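Local atomic coordinates of microcin B17-processing protein McbC (Escherichia coli str. K-12 substr. MG1655, PDB entry 6GRH), a protein that acts as an FMN-dependent oxidoreductase needed to convert the inactive microcin B17 precursor McbA into the active antibiotic peptide. Residues V190-A198 / Y207-Y218; V162-S173 / V243-Q251. All blocks are in the same frame, centred on the assembly; numbering follows the deposited sequence. Where two conformers were deposited one is given.

In the fold
Both contacts pack helices against the same antiparallel sheet, yet they lie at different depths. Contact 1 is entirely buried near the middle of the chain, where the helix of 207-218 runs along strand 187-194 and also faces the second subunit and bound FMN. Contact 2, whose centre lies about 20 Å from that of contact 1, joins the end of strand 158-163, outermost within this chain, and the helix after it to the helix that ends at Thr-246, with several residues partly exposed. Aromatic and aliphatic packing dominates contact 1; contact 2 mixes small hydroxyl side chains, methyls and backbone carbonyls. Contact 1 is nested within the chain loop that contact 2 closes, and Cys-192 packs on Leu-249 between them.

Contact 1. Residues V190-A198 / Y207-Y218; sequences VYCIIFEKA and YRMALMETGSMY
Ile-193 drives its CD1 methyl into a hollow on the helix lined by Tyr-207, Ala-210 and Leu-211. The floor of the hollow is Ala-210, whose CB lies 3.7 Å from Ile-193 CD1; a methyl is small enough there to let the longer branch in. With CG1 anti to the backbone N (chi1 -174°), the isoleucine reaches straight out from its strand, and its CD1 comes to 3.9 Å from Tyr-207 CD1, the two side chains crossing at about a right angle. Leu-211 lays CD1 over one face of the Tyr-207 ring, off toward the rim, and so forms a further wall. Ala-210 is shared: its CB also meets Ala-198 CB at 3.7 Å, two small residues letting the backbones draw close where the chain turns into the short helix after the strand. This is a helix packed on one face of the antiparallel sheet of the nitroreductase fold, its axis 9.3 Å from that of strand 190-194 and running nearly antiparallel, at 161°. Within the dimer Leu-211 packs on Leu-211 of the second subunit, while Met-209 and Tyr-218 each touch a bound FMN. Further along, the broad side chain of Tyr-191 bridges more than a turn of the helix. Its CB rests 3.6 Å from Thr-214 CG2, a methyl held anti to the backbone N while OG1 bonds back to Ala-210 O, which the Thr-214 backbone N approaches from the opposite face. The ring then slides past Met-217, CE1 lying 3.8 Å from Met-217 CB, and crosses the side chain of Tyr-218 almost perpendicularly. At the far end Tyr-191 OH sits 3.4 Å from Tyr-218 CA, and its hydrogen bond goes to Gln-260 on the neighbouring strand.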
loop_
_atom_site.group_PDB
_atom_site.type_symbol
_atom_site.label_atom_id
_atom_site.label_comp_id
_atom_site.label_asym_id
_atom_site.label_seq_id
_atom_site.Cartn_x
_atom_site.Cartn_y
_atom_site.Cartn_z
ATOM N N VAL D 190 -22.475 -10.888 15.073
ATOM C CA VAL D 190 -21.439 -10.069 14.466
ATOM C C VAL D 190 -20.086 -10.766 14.677
ATOM O O VAL D 190 -19.691 -11.042 15.812
ATOM C CB VAL D 190 -21.415 -8.655 15.057
ATOM C CG1 VAL D 190 -20.407 -7.786 14.317
ATOM C CG2 VAL D 190 -22.780 -8.002 14.992
ATOM N N TYR D 191 -19.402 -11.080 13.580
ATOM C CA TYR D 191 -18.142 -11.803 13.616
ATOM C C TYR D 191 -17.023 -10.790 13.471
ATOM O O TYR D 191 -17.009 -10.043 12.491
ATOM C CB TYR D 191 -18.070 -12.838 12.484
ATOM C CG TYR D 191 -19.160 -13.848 12.516
ATOM C CD1 TYR D 191 -18.959 -15.098 13.110
ATOM C CD2 TYR D 191 -20.433 -13.562 11.969
ATOM C CE1 TYR D 191 -19.992 -16.034 13.165
ATOM C CE2 TYR D 191 -21.468 -14.502 11.994
ATOM C CZ TYR D 191 -21.241 -15.736 12.594
ATOM O OH TYR D 191 -22.220 -16.683 12.618
ATOM N N CYS D 192 -16.093 -10.776 14.426
ATOM C CA CYS D 192 -15.059 -9.753 14.505
ATOM C C CYS D 192 -13.660 -10.353 14.544
ATOM O O CYS D 192 -13.419 -11.322 15.245
ATOM C CB CYS D 192 -15.249 -8.913 15.755
ATOM S SG CYS D 192 -16.837 -8.050 15.774
ATOM N N ILE D 193 -12.750 -9.729 13.813
ATOM C CA ILE D 193 -11.353 -10.105 13.788
ATOM C C ILE D 193 -10.568 -9.302 14.831
ATOM O O ILE D 193 -10.672 -8.077 14.878
ATOM C CB ILE D 193 -10.716 -9.891 12.399
ATOM C CG1 ILE D 193 -9.279 -10.447 12.380
ATOM C CG2 ILE D 193 -10.730 -8.435 11.942
ATOM C CD1 ILE D 193 -8.664 -10.401 11.007
ATOM N N ILE D 194 -9.776 -9.994 15.642
ATOM C CA ILE D 194 -8.781 -9.337 16.485
ATOM C C ILE D 194 -7.487 -9.308 15.679
ATOM O O ILE D 194 -6.858 -10.350 15.497
ATOM C CB ILE D 194 -8.583 -10.087 17.816
ATOM C CG1 ILE D 194 -9.910 -10.142 18.564
ATOM C CG2 ILE D 194 -7.492 -9.396 18.653
ATOM C CD1 ILE D 194 -9.819 -10.903 19.856
ATOM N N PHE D 195 -7.073 -8.139 15.223
ATOM C CA PHE D 195 -5.977 -8.066 14.228
ATOM C C PHE D 195 -4.715 -8.748 14.697
ATOM O O PHE D 195 -4.139 -9.571 13.984
ATOM C CB PHE D 195 -5.653 -6.639 13.826
ATOM C CG PHE D 195 -6.749 -5.970 13.039
ATOM C CD1 PHE D 195 -6.996 -6.327 11.728
ATOM C CD2 PHE D 195 -7.542 -4.991 13.626
ATOM C CE1 PHE D 195 -7.998 -5.699 10.995
ATOM C CE2 PHE D 195 -8.550 -4.358 12.896
ATOM C CZ PHE D 195 -8.774 -4.724 11.577
ATOM N N GLU D 196 -4.295 -8.420 15.909
ATOM C CA GLU D 196 -3.020 -8.937 16.389
ATOM C C GLU D 196 -3.040 -10.437 16.633
ATOM O O GLU D 196 -2.025 -11.080 16.417
ATOM C CB GLU D 196 -2.538 -8.147 17.610
ATOM C CG GLU D 196 -2.077 -6.748 17.188
ATOM C CD GLU D 196 -1.331 -5.979 18.266
ATOM O OE1 GLU D 196 -0.371 -6.534 18.861
ATOM O OE2 GLU D 196 -1.667 -4.793 18.468
ATOM N N LYS D 197 -4.180 -11.001 17.031
ATOM C CA LYS D 197 -4.317 -12.445 17.170
ATOM C C LYS D 197 -4.274 -13.138 15.803
ATOM O O LYS D 197 -3.744 -14.241 15.701
ATOM C CB LYS D 197 -5.591 -12.816 17.899
ATOM C CG LYS D 197 -5.607 -14.279 18.313
ATOM C CD LYS D 197 -6.061 -14.423 19.737
ATOM C CE LYS D 197 -6.286 -15.875 20.097
ATOM N NZ LYS D 197 -7.732 -16.242 20.183
ATOM N N ALA D 198 -4.815 -12.496 14.765
ATOM C CA ALA D 198 -4.725 -13.055 13.395
ATOM C C ALA D 198 -3.321 -12.983 12.784
ATOM O O ALA D 198 -2.990 -13.791 11.916
ATOM C CB ALA D 198 -5.725 -12.375 12.470
ATOM N N TYR D 207 -4.149 -13.067 8.156
ATOM C CA TYR D 207 -5.328 -12.267 7.797
ATOM C C TYR D 207 -6.246 -13.050 6.871
ATOM O O TYR D 207 -7.448 -13.181 7.123
ATOM C CB TYR D 207 -4.914 -10.942 7.165
ATOM C CG TYR D 207 -6.063 -10.034 6.812
ATOM C CD1 TYR D 207 -6.747 -9.341 7.799
ATOM C CD2 TYR D 207 -6.458 -9.861 5.500
ATOM C CE1 TYR D 207 -7.781 -8.491 7.478
ATOM C CE2 TYR D 207 -7.516 -9.028 5.179
ATOM C CZ TYR D 207 -8.172 -8.359 6.171
ATOM O OH TYR D 207 -9.214 -7.517 5.850
ATOM N N ARG D 208 -5.648 -13.636 5.846
ATOM C CA ARG D 208 -6.375 -14.470 4.918
ATOM C C ARG D 208 -7.039 -15.651 5.683
ATOM O O ARG D 208 -8.228 -15.958 5.461
ATOM C CB ARG D 208 -5.386 -14.952 3.834
ATOM C CG ARG D 208 -5.985 -15.699 2.669
ATOM C CD ARG D 208 -4.961 -16.620 2.002
ATOM N NE ARG D 208 -3.872 -15.918 1.334
ATOM C CZ ARG D 208 -2.982 -16.516 0.521
ATOM N NH1 ARG D 208 -3.032 -17.819 0.285
ATOM N NH2 ARG D 208 -2.031 -15.811 -0.046
ATOM N N MET D 209 -6.274 -16.306 6.565
ATOM C CA MET D 209 -6.778 -17.413 7.404
ATOM C C MET D 209 -7.936 -16.976 8.314
ATOM O O MET D 209 -8.926 -17.708 8.456
ATOM C CB MET D 209 -5.651 -18.056 8.253
ATOM C CG MET D 209 -4.611 -18.892 7.472
ATOM S SD MET D 209 -3.502 -19.942 8.473
ATOM C CE MET D 209 -1.912 -19.671 7.703
ATOM N N ALA D 210 -7.819 -15.793 8.918
ATOM C CA ALA D 210 -8.877 -15.267 9.794
ATOM C C ALA D 210 -10.209 -15.002 9.056
ATOM O O ALA D 210 -11.284 -15.326 9.573
ATOM C CB ALA D 210 -8.405 -14.007 10.473
ATOM N N LEU D 211 -10.118 -14.448 7.847
ATOM C CA LEU D 211 -11.300 -14.185 7.010
ATOM C C LEU D 211 -11.979 -15.480 6.575
ATOM O O LEU D 211 -13.173 -15.587 6.655
ATOM C CB LEU D 211 -10.948 -13.294 5.802
ATOM C CG LEU D 211 -11.084 -11.793 6.071
ATOM C CD1 LEU D 211 -10.326 -11.289 7.282
ATOM C CD2 LEU D 211 -10.616 -11.005 4.861
ATOM N N MET D 212 -11.193 -16.479 6.182
ATOM C CA MET D 212 -11.735 -17.786 5.876
ATOM C C MET D 212 -12.413 -18.425 7.086
ATOM O O MET D 212 -13.510 -18.966 6.976
ATOM C CB MET D 212 -10.664 -18.697 5.243
ATOM C CG MET D 212 -10.269 -18.194 3.867
ATOM S SD MET D 212 -9.079 -19.239 3.016
ATOM C CE MET D 212 -7.674 -19.193 4.100
ATOM N N GLU D 213 -11.797 -18.306 8.246
ATOM C CA GLU D 213 -12.377 -18.827 9.454
ATOM C C GLU D 213 -13.742 -18.243 9.759
ATOM O O GLU D 213 -14.632 -18.957 10.157
ATOM C CB GLU D 213 -11.434 -18.614 10.620
ATOM C CG GLU D 213 -11.966 -19.061 11.956
ATOM C CD GLU D 213 -10.923 -18.897 13.042
ATOM O OE1 GLU D 213 -9.723 -19.210 12.755
ATOM O OE2 GLU D 213 -11.308 -18.454 14.168
ATOM N N THR D 214 -13.904 -16.961 9.529
ATOM C CA THR D 214 -15.193 -16.287 9.695
ATOM C C THR D 214 -16.308 -16.932 8.869
ATOM O O THR D 214 -17.405 -17.134 9.360
ATOM C CB THR D 214 -15.034 -14.805 9.343
ATOM O OG1 THR D 214 -13.986 -14.266 10.169
ATOM C CG2 THR D 214 -16.309 -14.048 9.574
ATOM N N GLY D 215 -15.976 -17.298 7.624
ATOM C CA GLY D 215 -16.893 -17.973 6.746
ATOM C C GLY D 215 -17.235 -19.365 7.233
ATOM O O GLY D 215 -18.404 -19.775 7.128
ATOM N N SER D 216 -16.245 -20.102 7.786
ATOM C CA SER D 216 -16.560 -21.400 8.374
ATOM C C SER D 216 -17.530 -21.248 9.554
ATOM O O SER D 216 -18.391 -22.132 9.815
ATOM C CB SER D 216 -15.290 -22.180 8.793
ATOM O OG SER D 216 -14.674 -21.593 9.917
ATOM N N MET D 217 -17.394 -20.154 10.282
ATOM C CA MET D 217 -18.242 -19.919 11.447
ATOM C C MET D 217 -19.661 -19.568 11.041
ATOM O O MET D 217 -20.604 -20.197 11.522
ATOM C CB MET D 217 -17.658 -18.868 12.370
ATOM C CG MET D 217 -16.339 -19.318 12.954
ATOM S SD MET D 217 -15.445 -17.970 13.719
ATOM C CE MET D 217 -16.512 -17.631 15.112
ATOM N N TYR D 218 -19.846 -18.591 10.156
ATOM C CA TYR D 218 -21.218 -18.255 9.789
ATOM C C TYR D 218 -21.910 -19.401 9.036
ATOM O O TYR D 218 -23.136 -19.521 9.090
ATOM C CB TYR D 218 -21.350 -16.904 9.082
ATOM C CG TYR D 218 -20.844 -16.755 7.658
ATOM C CD1 TYR D 218 -21.340 -17.522 6.615
ATOM C CD2 TYR D 218 -19.924 -15.751 7.346
ATOM C CE1 TYR D 218 -20.881 -17.332 5.312
ATOM C CE2 TYR D 218 -19.468 -15.545 6.046
ATOM C CZ TYR D 218 -19.954 -16.326 5.032
ATOM O OH TYR D 218 -19.486 -16.139 3.751
#

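Contact 2. Residues V162-S173 / V243-Q251; sequences VATCNTQSLYRS and VAKTMNLDQ
Asn-166 OD1 is gripped twice by Ser-169, the residue whose CB and backbone O lie against Thr-246 CG2. The backbone N of Ser-169 stands 2.8 Å from Asn-166 OD1, nearly in line with the amide C=O at 167°, and Ser-169 OG gives a second bond of 2.7 Å to Asn-166 OD1 from out of the carbonyl plane. Asparagine suits this N-cap, since its short amide can fold back onto the first turn of helix 167-175. Thr-246 is the central bump on the other side. With OG1 beside the backbone N (chi1 -59°), where it bonds back to Tyr-242 O, CG2 stands anti to that N and reaches Leu-170 CD2 at 3.9 Å. Small serines leave room for it: Ser-173 presents CB to Thr-246 OG1 and turns its own OG to Leu-170 O, 3.0 Å away. Nearby, Val-243 CG2 presses to 3.2 Å from Ser-173 O, a tight fit. The helix of 243-246 ends in a Schellman motif, and Asn-248, a residue that tolerates positive phi (58°), makes the turn. Around it the end of strand 158-163 and the loop that follows close in. From the strand, Val-162 CG1 touches Met-247 O at 3.3 Å, and the small methyl of Ala-163 leaves room for the Asn-248 amide. From the loop, Cys-165 SG lies 3.6 Å from Thr-246 O. Val-162 and Ala-163 both face Val-149 in a classic beta bulge. Asn-248 OD1 accepts from Arg-24 of the McbD chain, so the turn also belongs to the interface with that protein. Since the hydroxyls of Ser-169, Ser-173 and Thr-246 bond within their own helices or caps, 162-173 and 243-251 meet through close van der Waals fit, with no hydrogen bond between them.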
loop_
_atom_site.group_PDB
_atom_site.type_symbol
_atom_site.label_atom_id
_atom_site.label_comp_id
_atom_site.label_asym_id
_atom_site.label_seq_id
_atom_site.Cartn_x
_atom_site.Cartn_y
_atom_site.Cartn_z
ATOM N N VAL D 162 -21.632 -7.066 27.119
ATOM C CA VAL D 162 -20.806 -6.104 26.400
ATOM C C VAL D 162 -21.358 -4.682 26.411
ATOM O O VAL D 162 -20.594 -3.755 26.674
ATOM C CB VAL D 162 -20.541 -6.597 24.966
ATOM C CG1 VAL D 162 -19.880 -5.525 24.094
ATOM C CG2 VAL D 162 -19.677 -7.855 25.009
ATOM N N ALA D 163 -22.641 -4.482 26.107
ATOM C CA ALA D 163 -23.197 -3.124 25.972
ATOM C C ALA D 163 -24.674 -3.045 26.307
ATOM O O ALA D 163 -25.430 -3.989 26.090
ATOM C CB ALA D 163 -22.963 -2.582 24.572
ATOM N N THR D 164 -25.056 -1.891 26.842
ATOM C CA THR D 164 -26.422 -1.568 27.172
ATOM C C THR D 164 -26.992 -0.512 26.216
ATOM O O THR D 164 -27.848 0.270 26.618
ATOM C CB THR D 164 -26.480 -1.002 28.600
ATOM O OG1 THR D 164 -25.660 0.166 28.665
ATOM C CG2 THR D 164 -25.963 -2.009 29.620
ATOM N N CYS D 165 -26.537 -0.468 24.967
ATOM C CA CYS D 165 -27.185 0.389 23.967
ATOM C C CYS D 165 -28.591 -0.142 23.723
ATOM O O CYS D 165 -28.835 -1.346 23.902
ATOM C CB CYS D 165 -26.417 0.404 22.659
ATOM S SG CYS D 165 -25.914 -1.234 22.091
ATOM N N ASN D 166 -29.531 0.734 23.360
ATOM C CA ASN D 166 -30.903 0.266 23.113
ATOM C C ASN D 166 -30.954 -0.541 21.818
ATOM O O ASN D 166 -30.030 -0.483 20.994
ATOM C CB ASN D 166 -31.961 1.392 23.134
ATOM C CG ASN D 166 -31.666 2.530 22.160
ATOM O OD1 ASN D 166 -31.227 2.331 21.032
ATOM N ND2 ASN D 166 -31.934 3.736 22.603
ATOM N N THR D 167 -32.042 -1.283 21.661
ATOM C CA THR D 167 -32.247 -2.167 20.528
ATOM C C THR D 167 -32.339 -1.408 19.184
ATOM O O THR D 167 -31.863 -1.895 18.153
ATOM C CB THR D 167 -33.498 -3.028 20.797
ATOM O OG1 THR D 167 -33.208 -4.401 20.513
ATOM C CG2 THR D 167 -34.711 -2.542 20.005
ATOM N N GLN D 168 -32.913 -0.203 19.214
ATOM C CA GLN D 168 -33.024 0.665 18.006
ATOM C C GLN D 168 -31.679 1.177 17.464
ATOM O O GLN D 168 -31.462 1.186 16.248
ATOM C CB GLN D 168 -33.953 1.844 18.272
ATOM C CG GLN D 168 -35.395 1.432 18.590
ATOM C CD GLN D 168 -35.690 1.204 20.083
ATOM O OE1 GLN D 168 -34.792 1.221 20.947
ATOM N NE2 GLN D 168 -36.966 0.987 20.388
ATOM N N SER D 169 -30.773 1.586 18.354
ATOM C CA SER D 169 -29.415 2.010 17.945
ATOM C C SER D 169 -28.632 0.882 17.293
ATOM O O SER D 169 -27.942 1.093 16.298
ATOM C CB SER D 169 -28.593 2.504 19.136
ATOM O OG SER D 169 -29.220 3.597 19.766
ATOM N N LEU D 170 -28.713 -0.311 17.881
ATOM C CA LEU D 170 -28.039 -1.469 17.330
ATOM C C LEU D 170 -28.563 -1.820 15.976
ATOM O O LEU D 170 -27.787 -2.126 15.093
ATOM C CB LEU D 170 -28.205 -2.722 18.196
ATOM C CG LEU D 170 -27.195 -2.986 19.280
ATOM C CD1 LEU D 170 -27.666 -4.180 20.098
ATOM C CD2 LEU D 170 -25.807 -3.218 18.688
ATOM N N TYR D 171 -29.890 -1.862 15.859
ATOM C CA TYR D 171 -30.555 -2.148 14.592
ATOM C C TYR D 171 -30.139 -1.146 13.505
ATOM O O TYR D 171 -29.790 -1.538 12.393
ATOM C CB TYR D 171 -32.077 -2.135 14.749
ATOM C CG TYR D 171 -32.801 -2.320 13.445
ATOM C CD1 TYR D 171 -33.278 -1.226 12.727
ATOM C CD2 TYR D 171 -32.964 -3.587 12.895
ATOM C CE1 TYR D 171 -33.930 -1.394 11.512
ATOM C CE2 TYR D 171 -33.629 -3.757 11.686
ATOM C CZ TYR D 171 -34.107 -2.661 11.007
ATOM O OH TYR D 171 -34.727 -2.838 9.793
ATOM N N ARG D 172 -30.173 0.136 13.843
ATOM C CA ARG D 172 -29.787 1.184 12.900
ATOM C C ARG D 172 -28.358 0.942 12.390
ATOM O O ARG D 172 -28.124 0.918 11.177
ATOM C CB ARG D 172 -29.930 2.567 13.549
ATOM C CG ARG D 172 -29.549 3.722 12.648
ATOM C CD ARG D 172 -29.765 5.068 13.318
ATOM N NE ARG D 172 -28.822 6.044 12.762
ATOM C CZ ARG D 172 -29.004 6.753 11.641
ATOM N NH1 ARG D 172 -30.132 6.653 10.919
ATOM N NH2 ARG D 172 -28.038 7.589 11.249
ATOM N N SER D 173 -27.426 0.709 13.312
ATOM C CA SER D 173 -26.014 0.497 12.925
ATOM C C SER D 173 -25.788 -0.753 12.057
ATOM O O SER D 173 -25.023 -0.727 11.074
ATOM C CB SER D 173 -25.101 0.500 14.159
ATOM O OG SER D 173 -25.119 -0.747 14.856
ATOM N N VAL D 243 -21.034 0.326 13.599
ATOM C CA VAL D 243 -21.275 -0.948 14.302
ATOM C C VAL D 243 -20.258 -1.128 15.450
ATOM O O VAL D 243 -20.652 -1.358 16.611
ATOM C CB VAL D 243 -21.225 -2.134 13.327
ATOM C CG1 VAL D 243 -21.237 -3.475 14.064
ATOM C CG2 VAL D 243 -22.410 -2.033 12.364
ATOM N N ALA D 244 -18.972 -0.942 15.149
ATOM C CA ALA D 244 -17.934 -1.059 16.179
ATOM C C ALA D 244 -18.182 -0.121 17.379
ATOM O O ALA D 244 -18.139 -0.557 18.523
ATOM C CB ALA D 244 -16.546 -0.847 15.598
ATOM N N LYS D 245 -18.464 1.151 17.095
ATOM C CA LYS D 245 -18.680 2.173 18.118
ATOM C C LYS D 245 -19.892 1.811 18.996
ATOM O O LYS D 245 -19.831 1.894 20.243
ATOM C CB LYS D 245 -18.910 3.520 17.439
ATOM C CG LYS D 245 -19.259 4.713 18.335
ATOM C CD LYS D 245 -18.008 5.308 18.970
ATOM C CE LYS D 245 -18.368 6.487 19.886
ATOM N NZ LYS D 245 -17.417 7.629 19.701
ATOM N N THR D 246 -20.964 1.364 18.332
ATOM C CA THR D 246 -22.238 1.038 18.994
ATOM C C THR D 246 -22.084 -0.151 19.946
ATOM O O THR D 246 -22.640 -0.165 21.033
ATOM C CB THR D 246 -23.353 0.799 17.940
ATOM O OG1 THR D 246 -23.495 1.987 17.163
ATOM C CG2 THR D 246 -24.700 0.522 18.586
ATOM N N MET D 247 -21.270 -1.106 19.540
ATOM C CA MET D 247 -20.881 -2.256 20.367
ATOM C C MET D 247 -19.749 -1.979 21.387
ATOM O O MET D 247 -19.349 -2.888 22.127
ATOM C CB MET D 247 -20.484 -3.412 19.451
ATOM C CG MET D 247 -21.655 -3.939 18.622
ATOM S SD MET D 247 -21.126 -5.156 17.390
ATOM C CE MET D 247 -20.708 -6.514 18.439
ATOM N N ASN D 248 -19.252 -0.745 21.425
ATOM C CA ASN D 248 -18.124 -0.333 22.243
ATOM C C ASN D 248 -16.836 -1.130 21.953
ATOM O O ASN D 248 -16.016 -1.348 22.842
ATOM C CB ASN D 248 -18.494 -0.359 23.735
ATOM C CG ASN D 248 -19.452 0.753 24.101
ATOM O OD1 ASN D 248 -19.274 1.892 23.677
ATOM N ND2 ASN D 248 -20.460 0.432 24.871
ATOM N N LEU D 249 -16.647 -1.522 20.701
ATOM C CA LEU D 249 -15.403 -2.177 20.305
ATOM C C LEU D 249 -14.329 -1.119 20.042
ATOM O O LEU D 249 -14.630 -0.043 19.508
ATOM C CB LEU D 249 -15.598 -3.004 19.046
ATOM C CG LEU D 249 -16.607 -4.155 19.050
ATOM C CD1 LEU D 249 -16.577 -4.841 17.688
ATOM C CD2 LEU D 249 -16.308 -5.142 20.129
ATOM N N ASP D 250 -13.078 -1.452 20.344
ATOM C CA ASP D 250 -11.931 -0.600 20.031
ATOM C C ASP D 250 -11.369 -0.987 18.658
ATOM O O ASP D 250 -10.708 -2.037 18.502
ATOM C CB ASP D 250 -10.866 -0.736 21.103
ATOM C CG ASP D 250 -9.750 0.346 20.998
ATOM O OD1 ASP D 250 -9.404 0.856 19.896
ATOM O OD2 ASP D 250 -9.187 0.681 22.071
ATOM N N GLN D 251 -11.632 -0.115 17.676
ATOM C CA GLN D 251 -11.254 -0.349 16.278
ATOM C C GLN D 251 -9.775 -0.446 16.008
ATOM O O GLN D 251 -9.402 -0.941 14.961
ATOM C CB GLN D 251 -11.854 0.725 15.374
ATOM C CG GLN D 251 -13.348 0.540 15.161
ATOM C CD GLN D 251 -13.931 1.730 14.446
ATOM O OE1 GLN D 251 -13.790 1.817 13.241
ATOM N NE2 GLN D 251 -14.495 2.689 15.188
#